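Local coordinates for protein alpha-1,6-mannanase (Bacteroides thetaiotaomicron, PDB 4V1S) that probably hydrolyses alpha-1,6-linked mannan as a glycoside hydrolase of family GH76, serving polysaccharide utilisation in a gut bacterium, at residues Asn44-Tyr47 / Thr48-Lys51; Phe86-Tyr89 / Thr90-Gly94; Leu97-Ser100 / Glu101-Ala105; Phe345-Asn348 / Lys349-Gly353; Ala387-Tyr390 / Lys391-Leu394. One frame throughout, in Å; residues are numbered along the deposited sequence.

Overall arrangement
All five contacts are local, each joining residues three to five apart along one helix of a mostly helical chain that belongs to the GH76 family. Contact 2 is the buried one, in mid-helix 81-97, and its threonine hydroxyls donate to backbone carbonyls one turn back. Contacts 1 and 3 begin helices 46-61 and 99-114 with an aspartate and a serine N-cap, and contact 4 ends helix 334-350 with a wide turn and a stacked arginine. Contact 3 is the most surface-lying. Contact 5, near the chain's end on helix 374-394, pairs an amide with a guanidinium and touches contacts 1, 2 and 3, whereas contacts 3 and 4 stand about 26 Å apart between centres.

Contact 1 (Asn44-Tyr47 / Thr48-Lys51); sequences NDYY and TWCK
Asn44 lays its side chain by the outer end of the Trp49 indole, OD1 standing 3.7 Å from Trp49 CH2, with the amide and ring planes 46° apart. Asp45 follows as the N-cap of helix 46-61. Its carboxylate receives the hydroxyl of Thr48, OG1 to OD2 at 2.7 Å and from above the carboxylate plane, while OD1 takes a weak capping bond from Thr48 N. Asp45 O, which lies over a face of the indole, accepts from Trp49 N at 3.0 Å, the first full turn of this helix in the GH76 barrel. Tyr46 presents its ring edge to the face of Trp49 in an offset edge-to-face pair, planes at 78° and Tyr46 CE1 3.5 Å from Trp49 CZ3; Tyr46 OH bonds Asn344 on helix 334-350. A chi1 of -166° turns the Tyr47 ring toward Lys51, whose CD lies over one face, 3.9 Å from Tyr47 CE2, and Tyr47 OH meets Glu101 and the indole N-H of Trp102.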
loop_
_atom_site.group_PDB
_atom_site.type_symbol
_atom_site.label_atom_id
_atom_site.label_comp_id
_atom_site.label_asym_id
_atom_site.label_seq_id
_atom_site.Cartn_x
_atom_site.Cartn_y
_atom_site.Cartn_z
ATOM N N ASN A 44 2.685 7.531 -24.059
ATOM C CA ASN A 44 3.067 6.506 -23.097
ATOM C C ASN A 44 1.940 5.527 -22.848
ATOM O O ASN A 44 0.868 5.882 -22.343
ATOM C CB ASN A 44 3.471 7.108 -21.751
ATOM C CG ASN A 44 4.681 7.992 -21.847
ATOM O OD1 ASN A 44 5.648 7.700 -22.554
ATOM N ND2 ASN A 44 4.650 9.076 -21.083
ATOM N N ASP A 45 2.211 4.281 -23.177
ATOM C CA ASP A 45 1.204 3.270 -23.111
ATOM C C ASP A 45 1.346 2.561 -21.775
ATOM O O ASP A 45 1.883 1.458 -21.700
ATOM C CB ASP A 45 1.389 2.318 -24.272
ATOM C CG ASP A 45 0.254 1.353 -24.426
ATOM O OD1 ASP A 45 -0.660 1.352 -23.566
ATOM O OD2 ASP A 45 0.288 0.590 -25.432
ATOM N N TYR A 46 0.853 3.211 -20.725
ATOM C CA TYR A 46 0.952 2.667 -19.365
ATOM C C TYR A 46 0.352 1.287 -19.239
ATOM O O TYR A 46 0.875 0.449 -18.525
ATOM C CB TYR A 46 0.283 3.604 -18.350
ATOM C CG TYR A 46 0.921 4.976 -18.316
ATOM C CD1 TYR A 46 2.207 5.150 -17.845
ATOM C CD2 TYR A 46 0.240 6.097 -18.807
ATOM C CE1 TYR A 46 2.824 6.406 -17.869
ATOM C CE2 TYR A 46 0.833 7.346 -18.818
ATOM C CZ TYR A 46 2.130 7.495 -18.353
ATOM O OH TYR A 46 2.731 8.731 -18.350
ATOM N N TYR A 47 -0.768 1.051 -19.911
ATOM C CA TYR A 47 -1.426 -0.242 -19.822
ATOM C C TYR A 47 -0.544 -1.374 -20.350
ATOM O O TYR A 47 -0.399 -2.431 -19.704
ATOM C CB TYR A 47 -2.722 -0.178 -20.611
ATOM C CG TYR A 47 -3.718 -1.305 -20.373
ATOM C CD1 TYR A 47 -4.267 -1.530 -19.112
ATOM C CD2 TYR A 47 -4.159 -2.095 -21.408
ATOM C CE1 TYR A 47 -5.199 -2.520 -18.899
ATOM C CE2 TYR A 47 -5.082 -3.105 -21.214
ATOM C CZ TYR A 47 -5.612 -3.305 -19.950
ATOM O OH TYR A 47 -6.561 -4.284 -19.758
ATOM N N THR A 48 0.067 -1.148 -21.512
ATOM C CA THR A 48 1.054 -2.097 -22.035
ATOM C C THR A 48 2.254 -2.263 -21.102
ATOM O O THR A 48 2.704 -3.357 -20.861
ATOM C CB THR A 48 1.516 -1.708 -23.455
ATOM O OG1 THR A 48 0.374 -1.858 -24.311
ATOM C CG2 THR A 48 2.611 -2.594 -23.937
ATOM N N TRP A 49 2.738 -1.165 -20.544
ATOM C CA TRP A 49 3.846 -1.253 -19.619
ATOM C C TRP A 49 3.487 -2.147 -18.455
ATOM O O TRP A 49 4.303 -2.927 -18.015
ATOM C CB TRP A 49 4.246 0.122 -19.080
ATOM C CG TRP A 49 4.790 1.062 -20.098
ATOM C CD1 TRP A 49 5.007 0.814 -21.413
ATOM C CD2 TRP A 49 5.173 2.418 -19.863
ATOM N NE1 TRP A 49 5.504 1.951 -22.026
ATOM C CE2 TRP A 49 5.621 2.946 -21.093
ATOM C CE3 TRP A 49 5.208 3.231 -18.727
ATOM C CZ2 TRP A 49 6.098 4.264 -21.215
ATOM C CZ3 TRP A 49 5.664 4.544 -18.854
ATOM C CH2 TRP A 49 6.098 5.041 -20.092
ATOM N N CYS A 50 2.244 -2.041 -17.991
ATOM C CA CYS A 50 1.800 -2.882 -16.882
ATOM C C CYS A 50 1.809 -4.336 -17.290
ATOM O O CYS A 50 2.388 -5.164 -16.605
ATOM C CB CYS A 50 0.412 -2.480 -16.417
ATOM S SG CYS A 50 -0.225 -3.489 -15.059
ATOM N N LYS A 51 1.201 -4.656 -18.427
ATOM C CA LYS A 51 1.171 -6.045 -18.905
ATOM C C LYS A 51 2.588 -6.594 -19.130
ATOM O O LYS A 51 2.882 -7.728 -18.829
ATOM C CB LYS A 51 0.292 -6.166 -20.155
ATOM C CG LYS A 51 -1.184 -5.940 -19.818
ATOM C CD LYS A 51 -2.038 -5.613 -21.027
ATOM C CE LYS A 51 -1.536 -6.357 -22.248
ATOM N NZ LYS A 51 -1.773 -7.809 -22.114
#

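Contact 2 (Phe86-Tyr89 / Thr90-Gly94); sequences FLLY and TYTEG
With chi1 of -58° at Thr90 and -61° at Thr92, each OG1 lies opposite its own carbonyl carbon and folds back on the preceding turn of helix 81-97, the familiar bond of a helical threonine to the carbonyl four residues earlier. The segment is buried, and its helix belongs to what is probably, as in GH76 relatives, an (alpha/alpha)6 barrel. Thr90 OG1 reaches Phe86 O at 2.7 Å, and Thr92 OG1 reaches Leu88 O at 2.8 Å. Each carbonyl also accepts the backbone N-H of the same threonine, Thr90 N to Phe86 O at 2.9 Å, and amide and hydroxyl arrive from opposite faces of the carbonyl plane. Two bonds thus grip each oxygen and satisfy the buried hydroxyls within the helix itself. Tyr91 packs alongside Leu87, both side chains pointing the same way, with Leu87 CB 3.9 Å from Tyr91 CE2; it also packs on Trp102 and Cys109 of helix 99-114. An alanine in place of Tyr91 is likely to open a gap between Leu87 and those two residues. Tyr89 OH bonds Trp147 O, and Glu93 OE2 accepts from Asn389 ND2 and forms a salt bridge with Arg386. Leu87 O, which receives the nearly straight bond from Tyr91 N (171°), lies over one face of the Tyr91 ring, 3.3 Å from Tyr91 CD2.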
loop_
_atom_site.group_PDB
_atom_site.type_symbol
_atom_site.label_atom_id
_atom_site.label_comp_id
_atom_site.label_asym_id
_atom_site.label_seq_id
_atom_site.Cartn_x
_atom_site.Cartn_y
_atom_site.Cartn_z
ATOM N N PHE A 86 0.694 -5.992 -3.771
ATOM C CA PHE A 86 0.763 -5.147 -4.948
ATOM C C PHE A 86 0.115 -5.784 -6.178
ATOM O O PHE A 86 -0.468 -5.075 -6.964
ATOM C CB PHE A 86 2.181 -4.740 -5.272
ATOM C CG PHE A 86 2.792 -3.824 -4.242
ATOM C CD1 PHE A 86 2.373 -2.513 -4.129
ATOM C CD2 PHE A 86 3.898 -4.231 -3.463
ATOM C CE1 PHE A 86 2.957 -1.636 -3.231
ATOM C CE2 PHE A 86 4.489 -3.355 -2.538
ATOM C CZ PHE A 86 4.014 -2.063 -2.435
ATOM N N LEU A 87 0.186 -7.106 -6.307
ATOM C CA LEU A 87 -0.525 -7.746 -7.385
ATOM C C LEU A 87 -2.031 -7.586 -7.171
ATOM O O LEU A 87 -2.750 -7.234 -8.079
ATOM C CB LEU A 87 -0.138 -9.239 -7.491
ATOM C CG LEU A 87 1.254 -9.548 -7.976
ATOM C CD1 LEU A 87 1.518 -11.032 -7.895
ATOM C CD2 LEU A 87 1.421 -9.048 -9.406
ATOM N N LEU A 88 -2.505 -7.797 -5.943
ATOM C CA LEU A 88 -3.923 -7.580 -5.644
ATOM C C LEU A 88 -4.357 -6.163 -6.063
ATOM O O LEU A 88 -5.397 -5.972 -6.693
ATOM C CB LEU A 88 -4.145 -7.772 -4.143
ATOM C CG LEU A 88 -5.536 -7.534 -3.586
ATOM C CD1 LEU A 88 -6.512 -8.541 -4.167
ATOM C CD2 LEU A 88 -5.528 -7.600 -2.057
ATOM N N TYR A 89 -3.578 -5.164 -5.669
ATOM C CA TYR A 89 -3.867 -3.763 -6.032
ATOM C C TYR A 89 -3.897 -3.568 -7.568
ATOM O O TYR A 89 -4.715 -2.827 -8.109
ATOM C CB TYR A 89 -2.798 -2.843 -5.470
ATOM C CG TYR A 89 -2.730 -2.662 -3.976
ATOM C CD1 TYR A 89 -3.699 -3.171 -3.110
ATOM C CD2 TYR A 89 -1.658 -1.939 -3.418
ATOM C CE1 TYR A 89 -3.560 -3.001 -1.720
ATOM C CE2 TYR A 89 -1.549 -1.718 -2.059
ATOM C CZ TYR A 89 -2.517 -2.229 -1.190
ATOM O OH TYR A 89 -2.413 -1.963 0.184
ATOM N N THR A 90 -2.987 -4.250 -8.256
ATOM C CA THR A 90 -2.862 -4.114 -9.704
ATOM C C THR A 90 -4.078 -4.675 -10.412
ATOM O O THR A 90 -4.702 -4.011 -11.252
ATOM C CB THR A 90 -1.600 -4.813 -10.222
ATOM O OG1 THR A 90 -0.483 -4.238 -9.568
ATOM C CG2 THR A 90 -1.473 -4.656 -11.699
ATOM N N TYR A 91 -4.451 -5.897 -10.044
ATOM C CA TYR A 91 -5.600 -6.535 -10.707
ATOM C C TYR A 91 -6.897 -5.793 -10.389
ATOM O O TYR A 91 -7.778 -5.627 -11.247
ATOM C CB TYR A 91 -5.710 -8.011 -10.325
ATOM C CG TYR A 91 -4.465 -8.843 -10.544
ATOM C CD1 TYR A 91 -3.702 -8.728 -11.690
ATOM C CD2 TYR A 91 -4.082 -9.800 -9.608
ATOM C CE1 TYR A 91 -2.547 -9.488 -11.843
ATOM C CE2 TYR A 91 -2.969 -10.599 -9.786
ATOM C CZ TYR A 91 -2.223 -10.482 -10.921
ATOM O OH TYR A 91 -1.074 -11.286 -11.045
ATOM N N THR A 92 -7.020 -5.342 -9.157
ATOM C CA THR A 92 -8.161 -4.530 -8.778
ATOM C C THR A 92 -8.281 -3.262 -9.620
ATOM O O THR A 92 -9.345 -2.974 -10.165
ATOM C CB THR A 92 -8.091 -4.186 -7.307
ATOM O OG1 THR A 92 -8.128 -5.400 -6.539
ATOM C CG2 THR A 92 -9.249 -3.246 -6.918
ATOM N N GLU A 93 -7.179 -2.523 -9.767
ATOM C CA GLU A 93 -7.205 -1.343 -10.624
ATOM C C GLU A 93 -7.499 -1.716 -12.079
ATOM O O GLU A 93 -8.184 -0.973 -12.790
ATOM C CB GLU A 93 -5.908 -0.564 -10.515
ATOM C CG GLU A 93 -5.903 0.814 -11.150
ATOM C CD GLU A 93 -6.689 1.891 -10.393
ATOM O OE1 GLU A 93 -7.537 1.564 -9.545
ATOM O OE2 GLU A 93 -6.467 3.104 -10.663
ATOM N N GLY A 94 -6.998 -2.872 -12.507
ATOM C CA GLY A 94 -7.291 -3.397 -13.841
ATOM C C GLY A 94 -8.775 -3.469 -14.166
ATOM O O GLY A 94 -9.168 -3.225 -15.310
#

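Contact 3 (Leu97-Ser100 / Glu101-Ala105); sequences LSKS and EWSDA
Ser98 leaves the helical range, with phi/psi of -157°/109°, and helix 99-114 starts just after it, the N-H of Trp102 being shared weakly between Ser98 O and Lys99 O, each 3.3 Å from Trp102 N. Ser98 is the N-cap residue: its OG accepts from Glu101 N at 3.0 Å and lies against Glu101 CB. Replacing this serine by an alanine would probably leave the Glu101 amide without its capping acceptor and weaken the helix start. The cap lies at the short junction where helix 81-97 gives way to helix 99-114 in the helical barrel of this GH76 protein. One turn on, Ser103 folds its OG back to Lys99 O at 2.7 Å, and Ser103 N bonds the same oxygen from the other face of the carbonyl plane. Ser103 OG also sits 3.2 Å from Lys99 CG. The helix is kinked at 104-105, where a water spans Ser100 O and Asp104 N, accepting from the latter at 2.9 Å. The Trp102 indole packs on Ile95 of helix 81-97 and Met385 of helix 374-394.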
loop_
_atom_site.group_PDB
_atom_site.type_symbol
_atom_site.label_atom_id
_atom_site.label_comp_id
_atom_site.label_asym_id
_atom_site.label_seq_id
_atom_site.Cartn_x
_atom_site.Cartn_y
_atom_site.Cartn_z
ATOM N N LEU A 97 -10.151 -0.597 -16.014
ATOM C CA LEU A 97 -9.798 -0.562 -17.441
ATOM C C LEU A 97 -10.567 -1.579 -18.271
ATOM O O LEU A 97 -11.071 -1.254 -19.372
ATOM C CB LEU A 97 -8.300 -0.814 -17.605
ATOM C CG LEU A 97 -7.237 0.259 -17.283
ATOM C CD1 LEU A 97 -7.430 1.504 -18.136
ATOM C CD2 LEU A 97 -7.149 0.629 -15.820
ATOM N N SER A 98 -10.666 -2.804 -17.747
ATOM C CA SER A 98 -11.408 -3.890 -18.399
ATOM C C SER A 98 -11.844 -4.944 -17.398
ATOM O O SER A 98 -11.030 -5.705 -16.877
ATOM C CB SER A 98 -10.576 -4.562 -19.483
ATOM O OG SER A 98 -11.298 -5.675 -20.020
ATOM N N LYS A 99 -13.137 -5.010 -17.125
ATOM C CA LYS A 99 -13.618 -6.018 -16.167
ATOM C C LYS A 99 -13.289 -7.413 -16.701
ATOM O O LYS A 99 -12.854 -8.293 -15.967
ATOM C CB LYS A 99 -15.123 -5.857 -15.888
ATOM C CG LYS A 99 -15.637 -6.766 -14.786
ATOM C CD LYS A 99 -16.971 -6.305 -14.160
ATOM C CE LYS A 99 -16.819 -5.505 -12.849
ATOM N NZ LYS A 99 -18.151 -5.281 -12.188
ATOM N N SER A 100 -13.529 -7.622 -17.988
ATOM C CA SER A 100 -13.358 -8.952 -18.573
ATOM C C SER A 100 -11.894 -9.395 -18.617
ATOM O O SER A 100 -11.608 -10.576 -18.432
ATOM C CB SER A 100 -14.034 -9.035 -19.953
ATOM O OG SER A 100 -13.579 -8.019 -20.833
ATOM N N GLU A 101 -10.964 -8.467 -18.843
ATOM C CA GLU A 101 -9.542 -8.828 -18.865
ATOM C C GLU A 101 -9.000 -9.175 -17.479
ATOM O O GLU A 101 -8.043 -9.918 -17.399
ATOM C CB GLU A 101 -8.660 -7.730 -19.482
ATOM C CG GLU A 101 -7.302 -8.267 -19.971
ATOM C CD GLU A 101 -6.459 -7.280 -20.787
ATOM O OE1 GLU A 101 -7.006 -6.271 -21.287
ATOM O OE2 GLU A 101 -5.236 -7.524 -20.940
ATOM N N TRP A 102 -9.567 -8.599 -16.417
ATOM C CA TRP A 102 -8.935 -8.652 -15.089
ATOM C C TRP A 102 -9.692 -9.377 -13.999
ATOM O O TRP A 102 -9.120 -9.640 -12.961
ATOM C CB TRP A 102 -8.535 -7.237 -14.619
ATOM C CG TRP A 102 -7.522 -6.690 -15.554
ATOM C CD1 TRP A 102 -7.748 -5.791 -16.540
ATOM C CD2 TRP A 102 -6.153 -7.090 -15.681
ATOM N NE1 TRP A 102 -6.614 -5.563 -17.246
ATOM C CE2 TRP A 102 -5.615 -6.364 -16.768
ATOM C CE3 TRP A 102 -5.330 -7.992 -14.983
ATOM C CZ2 TRP A 102 -4.283 -6.493 -17.181
ATOM C CZ3 TRP A 102 -4.006 -8.132 -15.389
ATOM C CH2 TRP A 102 -3.490 -7.363 -16.481
ATOM N N SER A 103 -10.966 -9.700 -14.223
ATOM C CA SER A 103 -11.763 -10.298 -13.161
ATOM C C SER A 103 -11.228 -11.646 -12.723
ATOM O O SER A 103 -11.157 -11.940 -11.522
ATOM C CB SER A 103 -13.226 -10.406 -13.593
ATOM O OG SER A 103 -13.777 -9.105 -13.611
ATOM N N ASP A 104 -10.876 -12.493 -13.683
ATOM C CA ASP A 104 -10.350 -13.825 -13.340
ATOM C C ASP A 104 -9.004 -13.724 -12.627
ATOM O O ASP A 104 -8.751 -14.466 -11.685
ATOM C CB ASP A 104 -10.194 -14.707 -14.576
ATOM C CG ASP A 104 -11.511 -15.235 -15.110
ATOM O OD1 ASP A 104 -12.566 -15.106 -14.453
ATOM O OD2 ASP A 104 -11.486 -15.795 -16.230
ATOM N N ALA A 105 -8.147 -12.802 -13.073
ATOM C CA ALA A 105 -6.822 -12.632 -12.470
ATOM C C ALA A 105 -6.972 -12.203 -11.014
ATOM O O ALA A 105 -6.263 -12.702 -10.108
ATOM C CB ALA A 105 -6.013 -11.590 -13.232
HETATM O O HOH W 1 -11.536 -12.146 -16.443
#

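Contact 4 (Phe345-Asn348 / Lys349-Gly353); sequences FIHN and KLRDG
In the conformer described, Arg351 lays its guanidinium flat on the imidazole of His347, planes 20° apart and centres 4.3 Å apart, with NH1 over the ring face. Chi1 of -172° at His347 and -175° at Arg351 puts each CG opposite its backbone N, and the side chains run alongside each other. Arg351 NH1 also gives a weak bond to His347 O at 2.9 Å. The imidazole is held from its edge: ND1 donates in the ring plane to Asn348 OD1 at 3.1 Å, which should fix its rotation. A CH-pi contact sets Lys349 CB over the face of the Phe345 ring, 3.8 Å from the centroid, while Leu350 CD2 meets Phe345 CE2 at 3.7 Å. Behind these groups the backbone widens into a pi-type turn at 346-348, and Ile346 O takes both Leu350 N and Arg351 N. This is the C-terminal end of helix 334-350: Leu350 O and the Lys349 backbone bond Thr365, Ile346 and Leu350 pack on Trp361, and Trp49 on helix 46-61 stacks with His347.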
loop_
_atom_site.group_PDB
_atom_site.type_symbol
_atom_site.label_atom_id
_atom_site.label_comp_id
_atom_site.label_asym_id
_atom_site.label_seq_id
_atom_site.Cartn_x
_atom_site.Cartn_y
_atom_site.Cartn_z
ATOM N N PHE A 345 9.519 8.158 -15.023
ATOM C CA PHE A 345 10.863 7.910 -14.536
ATOM C C PHE A 345 11.083 6.439 -14.184
ATOM O O PHE A 345 12.107 5.865 -14.502
ATOM C CB PHE A 345 11.165 8.811 -13.331
ATOM C CG PHE A 345 12.542 8.607 -12.750
ATOM C CD1 PHE A 345 13.615 9.248 -13.263
ATOM C CD2 PHE A 345 12.719 7.758 -11.650
ATOM C CE1 PHE A 345 14.881 9.083 -12.710
ATOM C CE2 PHE A 345 13.973 7.556 -11.103
ATOM C CZ PHE A 345 15.057 8.241 -11.637
ATOM N N ILE A 346 10.131 5.830 -13.496
ATOM C CA ILE A 346 10.233 4.412 -13.201
ATOM C C ILE A 346 10.483 3.606 -14.479
ATOM O O ILE A 346 11.398 2.802 -14.543
ATOM C CB ILE A 346 8.962 3.909 -12.473
ATOM C CG1 ILE A 346 8.830 4.594 -11.100
ATOM C CG2 ILE A 346 9.032 2.392 -12.283
ATOM C CD1 ILE A 346 7.456 4.401 -10.507
ATOM N N HIS A 347 9.684 3.828 -15.498
ATOM C CA HIS A 347 9.829 3.067 -16.764
ATOM C C HIS A 347 11.111 3.400 -17.522
ATOM O O HIS A 347 11.819 2.522 -18.022
ATOM C CB HIS A 347 8.626 3.322 -17.632
ATOM C CG HIS A 347 8.573 2.459 -18.846
ATOM N ND1 HIS A 347 8.950 2.904 -20.092
ATOM C CD2 HIS A 347 8.240 1.157 -18.993
ATOM C CE1 HIS A 347 8.808 1.920 -20.965
ATOM N NE2 HIS A 347 8.368 0.855 -20.325
ATOM N N ASN A 348 11.356 4.690 -17.661
ATOM C CA ASN A 348 12.427 5.193 -18.515
ATOM C C ASN A 348 13.816 5.101 -17.904
ATOM O O ASN A 348 14.796 4.968 -18.630
ATOM C CB ASN A 348 12.075 6.619 -18.967
ATOM C CG ASN A 348 10.791 6.671 -19.806
ATOM O OD1 ASN A 348 10.304 5.653 -20.352
ATOM N ND2 ASN A 348 10.213 7.867 -19.898
ATOM N N LYS A 349 13.898 5.177 -16.580
ATOM C CA LYS A 349 15.185 5.220 -15.881
ATOM C C LYS A 349 15.457 4.071 -14.903
ATOM O O LYS A 349 16.625 3.709 -14.675
ATOM C CB LYS A 349 15.345 6.552 -15.165
ATOM C CG LYS A 349 15.423 7.734 -16.099
ATOM C CD LYS A 349 16.693 7.645 -16.936
ATOM C CE LYS A 349 16.853 8.782 -17.939
ATOM N NZ LYS A 349 18.183 8.658 -18.608
ATOM N N LEU A 350 14.409 3.473 -14.337
ATOM C CA LEU A 350 14.634 2.370 -13.377
ATOM C C LEU A 350 14.581 0.966 -13.967
ATOM O O LEU A 350 15.335 0.099 -13.530
ATOM C CB LEU A 350 13.669 2.471 -12.199
ATOM C CG LEU A 350 13.733 3.785 -11.405
ATOM C CD1 LEU A 350 12.721 3.731 -10.266
ATOM C CD2 LEU A 350 15.139 4.046 -10.854
ATOM N N ARG A 351 13.686 0.753 -14.935
ATOM C CA ARG A 351 13.569 -0.534 -15.607
ATOM C C ARG A 351 14.919 -0.926 -16.185
ATOM O O ARG A 351 15.569 -0.137 -16.902
ATOM C CB ARG A 351 12.531 -0.463 -16.726
ATOM C CG ARG A 351 12.243 -1.795 -17.408
ATOM C CD ARG A 351 11.173 -1.633 -18.481
ATOM N NE ARG A 351 11.693 -1.705 -19.841
ATOM C CZ ARG A 351 11.944 -0.662 -20.630
ATOM N NH1 ARG A 351 11.753 0.589 -20.218
ATOM N NH2 ARG A 351 12.386 -0.889 -21.851
ATOM N N ASP A 352 15.343 -2.140 -15.908
ATOM C CA ASP A 352 16.640 -2.594 -16.439
ATOM C C ASP A 352 16.457 -3.289 -17.798
ATOM O O ASP A 352 15.357 -3.361 -18.327
ATOM C CB ASP A 352 17.449 -3.401 -15.405
ATOM C CG ASP A 352 17.043 -4.882 -15.290
ATOM O OD1 ASP A 352 16.152 -5.372 -16.012
ATOM O OD2 ASP A 352 17.666 -5.553 -14.429
ATOM N N GLY A 353 17.555 -3.780 -18.360
ATOM C CA GLY A 353 17.544 -4.364 -19.696
ATOM C C GLY A 353 16.832 -5.702 -19.783
ATOM O O GLY A 353 16.532 -6.170 -20.891
HETATM O O HOH W 2 15.235 2.414 -17.732
#

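Contact 5 (Ala387-Tyr390 / Lys391-Leu394); sequences AANY and KRIL
The Tyr390 ring carries the Ile393 methyl CD1 over one face in a CH-pi contact, 4.1 Å from the centroid and 15° off the ring normal, while the Arg392 guanidinium is met at its edge by Asn389 OD1 and over one face by Ile393 CG1. That edge holds the main polar link: NE and NH2 of Arg392 both donate to Asn389 OD1, at 2.9 and 2.6 Å, a side-on grip by two nitrogens on one oxygen. Amide and guanidinium are nearly coplanar, 26° apart, and both side chains point the same way. A bend at chi3 (78°) in Arg392 turns the guanidinium back over the turn toward the asparagine. The other end of the amide, Asn389 ND2, bonds Glu93 OE2 of helix 81-97, which probably fixes the amide's rotation, with OD1 turned to the arginine. Tyr390 OH bonds Asp328 OD1, and the Tyr390 ring stacks with Phe324. Backbone bonds such as Ile393 N to Asn389 O, 2.9 Å, carry the helix on. Helix 374-394 of this GH76 fold lies among helices 46-61, 81-97, 313-330 and 334-350: Ala387 and Ala388 pack on Tyr46, Arg392 rests on Leu97, Tyr390 touches Tyr327 and Leu336, and Lys391 NZ reaches Asn44 O.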
loop_
_atom_site.group_PDB
_atom_site.type_symbol
_atom_site.label_atom_id
_atom_site.label_comp_id
_atom_site.label_asym_id
_atom_site.label_seq_id
_atom_site.Cartn_x
_atom_site.Cartn_y
_atom_site.Cartn_z
ATOM N N ALA A 387 -1.654 4.642 -13.519
ATOM C CA ALA A 387 -1.432 5.628 -14.577
ATOM C C ALA A 387 -2.345 5.362 -15.787
ATOM O O ALA A 387 -2.904 6.276 -16.341
ATOM C CB ALA A 387 0.028 5.616 -14.994
ATOM N N ALA A 388 -2.515 4.099 -16.155
ATOM C CA ALA A 388 -3.410 3.742 -17.254
ATOM C C ALA A 388 -4.843 4.189 -16.970
ATOM O O ALA A 388 -5.538 4.696 -17.850
ATOM C CB ALA A 388 -3.344 2.239 -17.499
ATOM N N ASN A 389 -5.274 4.021 -15.727
ATOM C CA ASN A 389 -6.624 4.396 -15.334
ATOM C C ASN A 389 -6.805 5.910 -15.418
ATOM O O ASN A 389 -7.788 6.383 -15.942
ATOM C CB ASN A 389 -6.922 3.863 -13.927
ATOM C CG ASN A 389 -8.367 3.992 -13.549
ATOM O OD1 ASN A 389 -9.254 3.938 -14.405
ATOM N ND2 ASN A 389 -8.625 4.166 -12.271
ATOM N N TYR A 390 -5.844 6.673 -14.898
ATOM C CA TYR A 390 -5.958 8.132 -14.935
ATOM C C TYR A 390 -5.809 8.713 -16.350
ATOM O O TYR A 390 -6.428 9.724 -16.662
ATOM C CB TYR A 390 -5.053 8.801 -13.899
ATOM C CG TYR A 390 -5.695 8.752 -12.552
ATOM C CD1 TYR A 390 -5.537 7.642 -11.725
ATOM C CD2 TYR A 390 -6.515 9.789 -12.129
ATOM C CE1 TYR A 390 -6.155 7.566 -10.515
ATOM C CE2 TYR A 390 -7.148 9.743 -10.912
ATOM C CZ TYR A 390 -6.989 8.633 -10.105
ATOM O OH TYR A 390 -7.625 8.609 -8.888
ATOM N N LYS A 391 -5.028 8.053 -17.201
ATOM C CA LYS A 391 -4.938 8.455 -18.609
ATOM C C LYS A 391 -6.331 8.287 -19.257
ATOM O O LYS A 391 -6.795 9.159 -19.977
ATOM C CB LYS A 391 -3.884 7.621 -19.332
ATOM C CG LYS A 391 -3.729 7.959 -20.805
ATOM C CD LYS A 391 -2.633 7.157 -21.503
ATOM C CE LYS A 391 -2.559 7.532 -22.981
ATOM N NZ LYS A 391 -1.464 6.823 -23.698
ATOM N N ARG A 392 -6.986 7.160 -18.948
ATOM C CA ARG A 392 -8.343 6.862 -19.455
ATOM C C ARG A 392 -9.368 7.895 -18.953
ATOM O O ARG A 392 -10.157 8.415 -19.725
ATOM C CB ARG A 392 -8.748 5.427 -19.047
ATOM C CG ARG A 392 -10.240 5.087 -19.131
ATOM C CD ARG A 392 -10.584 3.817 -18.345
ATOM N NE ARG A 392 -10.679 4.001 -16.883
ATOM C CZ ARG A 392 -11.697 4.609 -16.252
ATOM N NH1 ARG A 392 -12.711 5.146 -16.939
ATOM N NH2 ARG A 392 -11.694 4.708 -14.913
ATOM N N ILE A 393 -9.329 8.172 -17.653
ATOM C CA ILE A 393 -10.149 9.197 -17.013
ATOM C C ILE A 393 -9.980 10.569 -17.693
ATOM O O ILE A 393 -10.958 11.269 -17.945
ATOM C CB ILE A 393 -9.808 9.288 -15.496
ATOM C CG1 ILE A 393 -10.335 8.042 -14.765
ATOM C CG2 ILE A 393 -10.372 10.565 -14.877
ATOM C CD1 ILE A 393 -9.865 7.877 -13.330
ATOM N N LEU A 394 -8.743 10.939 -18.000
ATOM C CA LEU A 394 -8.470 12.192 -18.707
ATOM C C LEU A 394 -8.959 12.205 -20.157
ATOM O O LEU A 394 -9.489 13.190 -20.599
ATOM C CB LEU A 394 -6.973 12.504 -18.680
ATOM C CG LEU A 394 -6.426 13.053 -17.366
ATOM C CD1 LEU A 394 -4.911 13.181 -17.473
ATOM C CD2 LEU A 394 -7.063 14.394 -16.999
#